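Local coordinates for protein polyprenyl synthetase (Nonlabens dokdonensis, PDB 6KD7) that probably acts as a magnesium-dependent prenyltransferase that builds geranylgeranyl pyrophosphate, using the all-helical fold of the FPP/GGPP synthase family, at residues 308-311 with 312-316; 60-63 with 64-68; 173-176 with 177-181. All coordinates share one frame; numbering follows the deposited sequence.

All three contacts are local ones, each within a single helix of the all-helical prenyl synthase fold. Contacts 2 and 3 are buried and touch one another: M179 of helix 158-183 packs on A64 and V68 of helix 58-82, and V68 also meets A176. Contact 1 lies farther out, its centre about 23 Å from that of the chain, at the start of helix 309-322. Helix 42-54 packs against all three. Their chemistry follows their place: charged and amide groups on much of contact 1, small residues with one methionine-isoleucine pair in contact 2, and glycine, alanine and a pair of sulfurs in contact 3, which lies nearest the bound pyrophosphate.

Contact 1. Residues 308-311 with 312-316; sequences APES and KKQLT
The carbonyl of A308 accepts the amide of K312, with O and N 3.2 Å apart, and this bond opens the first turn of helix 309-322. A308 stands at the N-cap position and P309 begins the helix, where a proline is well tolerated, since an amide in the first turn has no carbonyl of an earlier turn to bond. Regular i to i+4 bonding follows, from K313 N to P309 O, from Q314 N to E310 O (2.8 Å) and from L315 N to S311 O. K313 N makes a second, weak bond to E310 O. Among the side chains, E310 and Q314 lie alongside each other and point the same way, with OE2 of E310 3.4 Å from NE2 of Q314, but this holds for one of two modelled E310 conformers and is tentative. OE1 of Q314 is hydrogen-bonded to the backbone N of M1. K312 runs out fully extended on another side of the helix to give its NZ to the carbonyl of E303, while S311 and L315 face M53 of helix 42-54. One turn on, T316 folds its hydroxyl back onto the helix: with OG1 anti to the carbonyl carbon (chi1 -72°), OG1 donates to K312 O at 2.7 Å, from the opposite face of that carbonyl plane to T316 N.

Contact 2. Residues 60-63 with 64-68; sequences DAMN and AAIAV
Three main-chain bonds of helix 58-82 join residues 60-63 to 64-68: A65 N to A61 O, I66 N to M62 O and A67 N to N63 O, each 2.9 Å from nitrogen to oxygen. The first two are the straighter, with the M62 bond reaching 165° at the hydrogen. At the head of this turn the hydroxyl of Y121 is hydrogen-bonded to both D60 O and A64 N, tying the helix to the loop that holds Y121. The side-chain contact is that of M62 with I66, which cross obliquely and meet through CG of M62 and CD1 of I66, 4.0 Å apart. I66 sets CG1 anti to its carbonyl carbon (chi1 -65°), which lays CG1 back over the preceding turn, 3.3 Å from M62 O. M62, bent at chi2 and chi3, packs on E14 and K18 of helix 4-18 and on L48 of helix 42-54, while I66 reaches F11. The short methyls of A61 and A65 meet helix 42-54, and that of A64 lies against helix 158-183. Alanines on these faces probably let the buried helix come close to both neighbours, in keeping with the many-helix core of the polyprenyl synthase fold.

Contact 3. Residues 173-176 with 177-181; sequences VGCA and LQMGA
C175 lays its sulfur against the side chain of M179 one turn later, with SG 3.7 Å from SD and 4.2 Å from CG of the methionine. SG of C175 stands anti to the backbone N (chi1 171°), while M179 turns CG back over the C175 carbonyl, 3.2 Å from its oxygen, so the two sulfurs meet beside the helix as an apolar pair. From there M179 bends at its last torsion and packs on L129 and V132 of helix 123-150. L177 leans the other way, its CG resting 3.6 Å from V173 O, and reaches I194 and Y197 of helix 188-215. Along the backbone, M179 N bonds to C175 O at 2.9 Å, Q178 N to G174 O at 2.8 Å and L177 N to V173 O at 3.2 Å. T47 and S50 of helix 42-54 add hydroxyl bonds to A176 O and L177 O. The side chain of V173 is about 7 Å from the bound pyrophosphate, a position for this stretch of helix 158-183 that is consistent with the helices that surround the active-site cavity in this family.

Contact 1. Residues 308-311 with 312-316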
ATOM      1  N   ALA A 308      41.893   6.499 -44.915  1.00 28.99           N
ATOM      2  CA  ALA A 308      42.561   7.681 -45.500  1.00 34.97           C
ATOM      3  C   ALA A 308      42.813   8.736 -44.420  1.00 39.95           C
ATOM      4  O   ALA A 308      41.979   8.873 -43.538  1.00 41.55           O
ATOM      5  CB  ALA A 308      41.695   8.233 -46.595  1.00 32.73           C
ATOM      6  N   PRO A 309      43.924   9.501 -44.461  1.00 41.22           N
ATOM      7  CA  PRO A 309      44.182  10.545 -43.473  1.00 37.28           C
ATOM      8  C   PRO A 309      43.046  11.547 -43.260  1.00 35.21           C
ATOM      9  O   PRO A 309      42.924  11.994 -42.127  1.00 36.09           O
ATOM     10  CB  PRO A 309      45.440  11.243 -43.999  1.00 40.60           C
ATOM     11  CG  PRO A 309      46.158  10.118 -44.726  1.00 39.26           C
ATOM     12  CD  PRO A 309      45.027   9.384 -45.424  1.00 41.23           C
ATOM     13  N   GLU A 310      42.279  11.874 -44.311  0.50 32.43           N
ATOM     14  CA  GLU A 310      41.039  12.677 -44.157  0.50 36.73           C
ATOM     15  C   GLU A 310      40.231  11.981 -43.045  0.50 39.66           C
ATOM     16  O   GLU A 310      40.004  12.617 -41.985  0.50 30.18           O
ATOM     17  CB  GLU A 310      40.292  12.892 -45.490  0.50 38.83           C
ATOM     18  CG  GLU A 310      39.263  11.827 -45.916  0.50 43.66           C
ATOM     19  CD  GLU A 310      38.233  12.249 -46.974  0.50 43.90           C
ATOM     20  OE1 GLU A 310      37.719  11.366 -47.711  0.50 39.36           O
ATOM     21  OE2 GLU A 310      37.911  13.457 -47.045  0.50 42.49           O
ATOM     22  N   SER A 311      39.978  10.675 -43.229  1.00 41.21           N
ATOM     23  CA  SER A 311      39.045   9.860 -42.421  1.00 37.26           C
ATOM     24  C   SER A 311      39.540   9.920 -40.973  1.00 34.25           C
ATOM     25  O   SER A 311      38.754  10.219 -40.122  1.00 33.82           O
ATOM     26  CB  SER A 311      38.930   8.477 -42.973  1.00 35.67           C
ATOM     27  OG  SER A 311      38.127   8.495 -44.142  1.00 35.32           O
ATOM     28  N   LYS A 312      40.832   9.805 -40.748  1.00 31.85           N
ATOM     29  CA  LYS A 312      41.431   9.945 -39.413  1.00 36.22           C
ATOM     30  C   LYS A 312      41.230  11.341 -38.802  1.00 42.65           C
ATOM     31  O   LYS A 312      41.151  11.434 -37.552  1.00 42.29           O
ATOM     32  CB  LYS A 312      42.916   9.672 -39.527  1.00 34.76           C
ATOM     33  CG  LYS A 312      43.190   8.254 -39.988  1.00 36.15           C
ATOM     34  CD  LYS A 312      44.650   7.871 -39.809  1.00 36.08           C
ATOM     35  CE  LYS A 312      44.945   6.534 -40.446  1.00 36.48           C
ATOM     36  NZ  LYS A 312      46.350   6.182 -40.209  1.00 39.90           N
ATOM     37  N   LYS A 313      41.310  12.382 -39.630  1.00 39.23           N
ATOM     38  CA  LYS A 313      41.099  13.775 -39.168  1.00 48.00           C
ATOM     39  C   LYS A 313      39.634  13.953 -38.771  1.00 44.77           C
ATOM     40  O   LYS A 313      39.378  14.510 -37.715  1.00 49.53           O
ATOM     41  CB  LYS A 313      41.446  14.769 -40.278  1.00 52.22           C
ATOM     42  CG  LYS A 313      41.421  16.229 -39.854  1.00 62.84           C
ATOM     43  CD  LYS A 313      40.784  17.155 -40.862  1.00 82.86           C
ATOM     44  CE  LYS A 313      40.937  18.612 -40.482  1.00 89.67           C
ATOM     45  NZ  LYS A 313      40.384  19.524 -41.510  1.00 99.41           N
ATOM     46  N   GLN A 314      38.722  13.454 -39.596  1.00 44.67           N
ATOM     47  CA  GLN A 314      37.272  13.553 -39.317  1.00 44.82           C
ATOM     48  C   GLN A 314      36.998  12.801 -38.002  1.00 46.83           C
ATOM     49  O   GLN A 314      36.375  13.380 -37.115  1.00 39.49           O
ATOM     50  CB  GLN A 314      36.450  13.075 -40.504  1.00 50.29           C
ATOM     51  CG  GLN A 314      36.352  14.160 -41.569  1.00 61.84           C
ATOM     52  CD  GLN A 314      35.833  13.664 -42.896  1.00 66.14           C
ATOM     53  OE1 GLN A 314      34.845  12.933 -42.962  1.00 58.03           O
ATOM     54  NE2 GLN A 314      36.502  14.077 -43.967  1.00 74.45           N
ATOM     55  N   LEU A 315      37.528  11.594 -37.853  1.00 41.55           N
ATOM     56  CA  LEU A 315      37.256  10.736 -36.681  1.00 44.00           C
ATOM     57  C   LEU A 315      37.896  11.382 -35.460  1.00 42.50           C
ATOM     58  O   LEU A 315      37.333  11.234 -34.379  1.00 35.39           O
ATOM     59  CB  LEU A 315      37.854   9.354 -36.904  1.00 43.94           C
ATOM     60  CG  LEU A 315      37.054   8.176 -36.381  1.00 45.52           C
ATOM     61  CD1 LEU A 315      35.606   8.251 -36.839  1.00 46.97           C
ATOM     62  CD2 LEU A 315      37.709   6.872 -36.854  1.00 45.14           C
ATOM     63  N   THR A 316      39.061  12.007 -35.630  1.00 39.83           N
ATOM     64  CA  THR A 316      39.825  12.589 -34.508  1.00 39.18           C
ATOM     65  C   THR A 316      39.021  13.777 -33.974  1.00 41.86           C
ATOM     66  O   THR A 316      38.867  13.883 -32.754  1.00 40.28           O
ATOM     67  CB  THR A 316      41.252  12.982 -34.891  1.00 33.34           C
ATOM     68  OG1 THR A 316      42.032  11.806 -35.061  1.00 33.94           O
ATOM     69  CG2 THR A 316      41.937  13.809 -33.822  1.00 31.87           C
TER

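Contact 2. Residues 60-63 with 64-68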
ATOM      1  N   ASP A  60      24.518   1.087 -47.718  1.00 37.96           N
ATOM      2  CA  ASP A  60      24.800  -0.360 -47.561  1.00 41.15           C
ATOM      3  C   ASP A  60      24.669  -0.711 -46.072  1.00 39.94           C
ATOM      4  O   ASP A  60      24.066  -1.744 -45.782  1.00 36.71           O
ATOM      5  CB  ASP A  60      26.195  -0.812 -48.016  1.00 48.06           C
ATOM      6  CG  ASP A  60      26.493  -0.764 -49.515  1.00 57.88           C
ATOM      7  OD1 ASP A  60      25.528  -1.000 -50.321  1.00 48.70           O
ATOM      8  OD2 ASP A  60      27.703  -0.462 -49.859  1.00 49.07           O
ATOM      9  N   ALA A  61      25.208   0.137 -45.195  1.00 32.84           N
ATOM     10  CA  ALA A  61      25.305  -0.073 -43.740  1.00 34.49           C
ATOM     11  C   ALA A  61      23.987   0.246 -43.013  1.00 30.13           C
ATOM     12  O   ALA A  61      23.915   0.021 -41.815  1.00 31.67           O
ATOM     13  CB  ALA A  61      26.436   0.736 -43.195  1.00 35.13           C
ATOM     14  N   MET A  62      22.986   0.746 -43.705  1.00 27.88           N
ATOM     15  CA  MET A  62      21.856   1.444 -43.068  1.00 28.82           C
ATOM     16  C   MET A  62      21.074   0.438 -42.204  1.00 34.01           C
ATOM     17  O   MET A  62      20.800   0.780 -41.061  1.00 29.34           O
ATOM     18  CB  MET A  62      20.906   2.050 -44.090  1.00 26.47           C
ATOM     19  CG  MET A  62      19.875   3.021 -43.496  1.00 30.72           C
ATOM     20  SD  MET A  62      20.606   4.394 -42.567  1.00 37.32           S
ATOM     21  CE  MET A  62      21.527   5.244 -43.858  1.00 36.89           C
ATOM     22  N   ASN A  63      20.697  -0.728 -42.740  1.00 31.25           N
ATOM     23  CA  ASN A  63      19.880  -1.717 -41.980  1.00 31.49           C
ATOM     24  C   ASN A  63      20.626  -2.079 -40.679  1.00 28.11           C
ATOM     25  O   ASN A  63      19.988  -2.060 -39.619  1.00 27.76           O
ATOM     26  CB  ASN A  63      19.501  -2.914 -42.846  1.00 30.68           C
ATOM     27  CG  ASN A  63      18.370  -2.593 -43.799  1.00 31.84           C
ATOM     28  OD1 ASN A  63      17.837  -1.499 -43.811  1.00 32.17           O
ATOM     29  ND2 ASN A  63      17.963  -3.568 -44.579  1.00 37.11           N
ATOM     30  N   ALA A  64      21.934  -2.290 -40.727  1.00 25.27           N
ATOM     31  CA  ALA A  64      22.741  -2.617 -39.545  1.00 24.87           C
ATOM     32  C   ALA A  64      22.779  -1.438 -38.558  1.00 29.69           C
ATOM     33  O   ALA A  64      22.813  -1.683 -37.323  1.00 30.18           O
ATOM     34  CB  ALA A  64      24.133  -2.982 -39.930  1.00 24.40           C
ATOM     35  N   ALA A  65      22.912  -0.218 -39.063  1.00 26.82           N
ATOM     36  CA  ALA A  65      22.875   1.025 -38.259  1.00 27.91           C
ATOM     37  C   ALA A  65      21.528   1.096 -37.515  1.00 26.42           C
ATOM     38  O   ALA A  65      21.514   1.345 -36.321  1.00 24.87           O
ATOM     39  CB  ALA A  65      23.036   2.234 -39.162  1.00 28.41           C
ATOM     40  N   ILE A  66      20.443   0.851 -38.215  1.00 23.28           N
ATOM     41  CA  ILE A  66      19.100   0.855 -37.611  1.00 26.05           C
ATOM     42  C   ILE A  66      19.005  -0.275 -36.573  1.00 30.71           C
ATOM     43  O   ILE A  66      18.444  -0.001 -35.492  1.00 26.48           O
ATOM     44  CB  ILE A  66      18.047   0.756 -38.696  1.00 26.19           C
ATOM     45  CG1 ILE A  66      18.106   2.012 -39.567  1.00 29.22           C
ATOM     46  CG2 ILE A  66      16.661   0.536 -38.081  1.00 27.68           C
ATOM     47  CD1 ILE A  66      17.164   1.968 -40.763  1.00 31.43           C
ATOM     48  N   ALA A  67      19.601  -1.453 -36.810  1.00 27.27           N
ATOM     49  CA  ALA A  67      19.602  -2.547 -35.807  1.00 27.68           C
ATOM     50  C   ALA A  67      20.233  -2.023 -34.510  1.00 25.56           C
ATOM     51  O   ALA A  67      19.755  -2.330 -33.402  1.00 22.57           O
ATOM     52  CB  ALA A  67      20.373  -3.764 -36.276  1.00 25.82           C
ATOM     53  N   VAL A  68      21.364  -1.367 -34.652  1.00 23.30           N
ATOM     54  CA  VAL A  68      22.109  -0.839 -33.498  1.00 26.27           C
ATOM     55  C   VAL A  68      21.185   0.082 -32.675  1.00 26.72           C
ATOM     56  O   VAL A  68      21.163  -0.053 -31.460  1.00 26.75           O
ATOM     57  CB  VAL A  68      23.384  -0.148 -33.971  1.00 26.99           C
ATOM     58  CG1 VAL A  68      23.933   0.818 -32.949  1.00 29.42           C
ATOM     59  CG2 VAL A  68      24.420  -1.183 -34.307  1.00 31.04           C
TER

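Contact 3. Residues 173-176 with 177-181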
ATOM      1  N   VAL A 173      29.604   0.438 -28.448  1.00 24.77           N
ATOM      2  CA  VAL A 173      30.281   1.473 -29.275  1.00 25.84           C
ATOM      3  C   VAL A 173      31.229   0.762 -30.244  1.00 24.48           C
ATOM      4  O   VAL A 173      31.113   1.007 -31.441  1.00 24.17           O
ATOM      5  CB  VAL A 173      31.015   2.486 -28.401  1.00 28.92           C
ATOM      6  CG1 VAL A 173      31.660   3.563 -29.268  1.00 31.25           C
ATOM      7  CG2 VAL A 173      30.049   3.144 -27.419  1.00 28.27           C
ATOM      8  N   GLY A 174      32.110  -0.077 -29.709  1.00 23.16           N
ATOM      9  CA  GLY A 174      32.973  -0.999 -30.455  1.00 28.34           C
ATOM     10  C   GLY A 174      32.192  -1.761 -31.502  1.00 28.97           C
ATOM     11  O   GLY A 174      32.599  -1.793 -32.676  1.00 26.24           O
ATOM     12  N   CYS A 175      31.078  -2.336 -31.092  1.00 25.57           N
ATOM     13  CA  CYS A 175      30.270  -3.227 -31.932  1.00 25.53           C
ATOM     14  C   CYS A 175      29.715  -2.426 -33.100  1.00 25.84           C
ATOM     15  O   CYS A 175      29.699  -2.947 -34.212  1.00 25.81           O
ATOM     16  CB  CYS A 175      29.178  -3.895 -31.084  1.00 23.18           C
ATOM     17  SG  CYS A 175      27.985  -4.815 -32.067  1.00 25.90           S
ATOM     18  N   ALA A 176      29.124  -1.256 -32.843  1.00 25.57           N
ATOM     19  CA  ALA A 176      28.539  -0.398 -33.895  1.00 25.47           C
ATOM     20  C   ALA A 176      29.616  -0.111 -34.971  1.00 26.43           C
ATOM     21  O   ALA A 176      29.281  -0.180 -36.154  1.00 27.45           O
ATOM     22  CB  ALA A 176      28.005   0.890 -33.308  1.00 26.86           C
ATOM     23  N   LEU A 177      30.840   0.222 -34.567  1.00 25.23           N
ATOM     24  CA  LEU A 177      31.955   0.515 -35.508  1.00 29.18           C
ATOM     25  C   LEU A 177      32.333  -0.778 -36.260  1.00 28.56           C
ATOM     26  O   LEU A 177      32.319  -0.762 -37.516  1.00 29.68           O
ATOM     27  CB  LEU A 177      33.137   1.087 -34.724  1.00 27.66           C
ATOM     28  CG  LEU A 177      32.915   2.505 -34.202  1.00 28.99           C
ATOM     29  CD1 LEU A 177      33.889   2.812 -33.106  1.00 28.76           C
ATOM     30  CD2 LEU A 177      33.032   3.534 -35.308  1.00 32.40           C
ATOM     31  N   GLN A 178      32.532  -1.876 -35.522  1.00 27.87           N
ATOM     32  CA  GLN A 178      32.879  -3.183 -36.098  1.00 25.95           C
ATOM     33  C   GLN A 178      31.842  -3.581 -37.136  1.00 28.22           C
ATOM     34  O   GLN A 178      32.286  -4.102 -38.190  1.00 26.12           O
ATOM     35  CB  GLN A 178      33.182  -4.214 -35.025  1.00 29.38           C
ATOM     36  CG  GLN A 178      33.483  -5.550 -35.646  1.00 30.48           C
ATOM     37  CD  GLN A 178      34.008  -6.555 -34.665  1.00 32.65           C
ATOM     38  OE1 GLN A 178      34.329  -7.659 -35.091  1.00 35.02           O
ATOM     39  NE2 GLN A 178      34.088  -6.231 -33.385  1.00 27.04           N
ATOM     40  N   MET A 179      30.554  -3.284 -36.951  1.00 24.92           N
ATOM     41  CA  MET A 179      29.521  -3.730 -37.918  1.00 28.17           C
ATOM     42  C   MET A 179      29.707  -2.985 -39.253  1.00 32.30           C
ATOM     43  O   MET A 179      29.287  -3.530 -40.326  1.00 27.77           O
ATOM     44  CB  MET A 179      28.080  -3.519 -37.402  1.00 28.02           C
ATOM     45  CG  MET A 179      27.760  -4.498 -36.238  1.00 33.57           C
ATOM     46  SD  MET A 179      26.254  -4.162 -35.296  1.00 34.71           S
ATOM     47  CE  MET A 179      25.020  -4.140 -36.566  1.00 40.16           C
ATOM     48  N   GLY A 180      30.138  -1.728 -39.209  1.00 30.25           N
ATOM     49  CA  GLY A 180      30.309  -0.952 -40.461  1.00 30.82           C
ATOM     50  C   GLY A 180      31.475  -1.515 -41.245  1.00 26.47           C
ATOM     51  O   GLY A 180      31.336  -1.713 -42.443  1.00 28.61           O
ATOM     52  N   ALA A 181      32.536  -1.859 -40.530  1.00 28.78           N
ATOM     53  CA  ALA A 181      33.745  -2.509 -41.047  1.00 32.03           C
ATOM     54  C   ALA A 181      33.362  -3.862 -41.683  1.00 38.78           C
ATOM     55  O   ALA A 181      33.802  -4.154 -42.810  1.00 40.00           O
ATOM     56  CB  ALA A 181      34.760  -2.610 -39.942  1.00 31.78           C
TER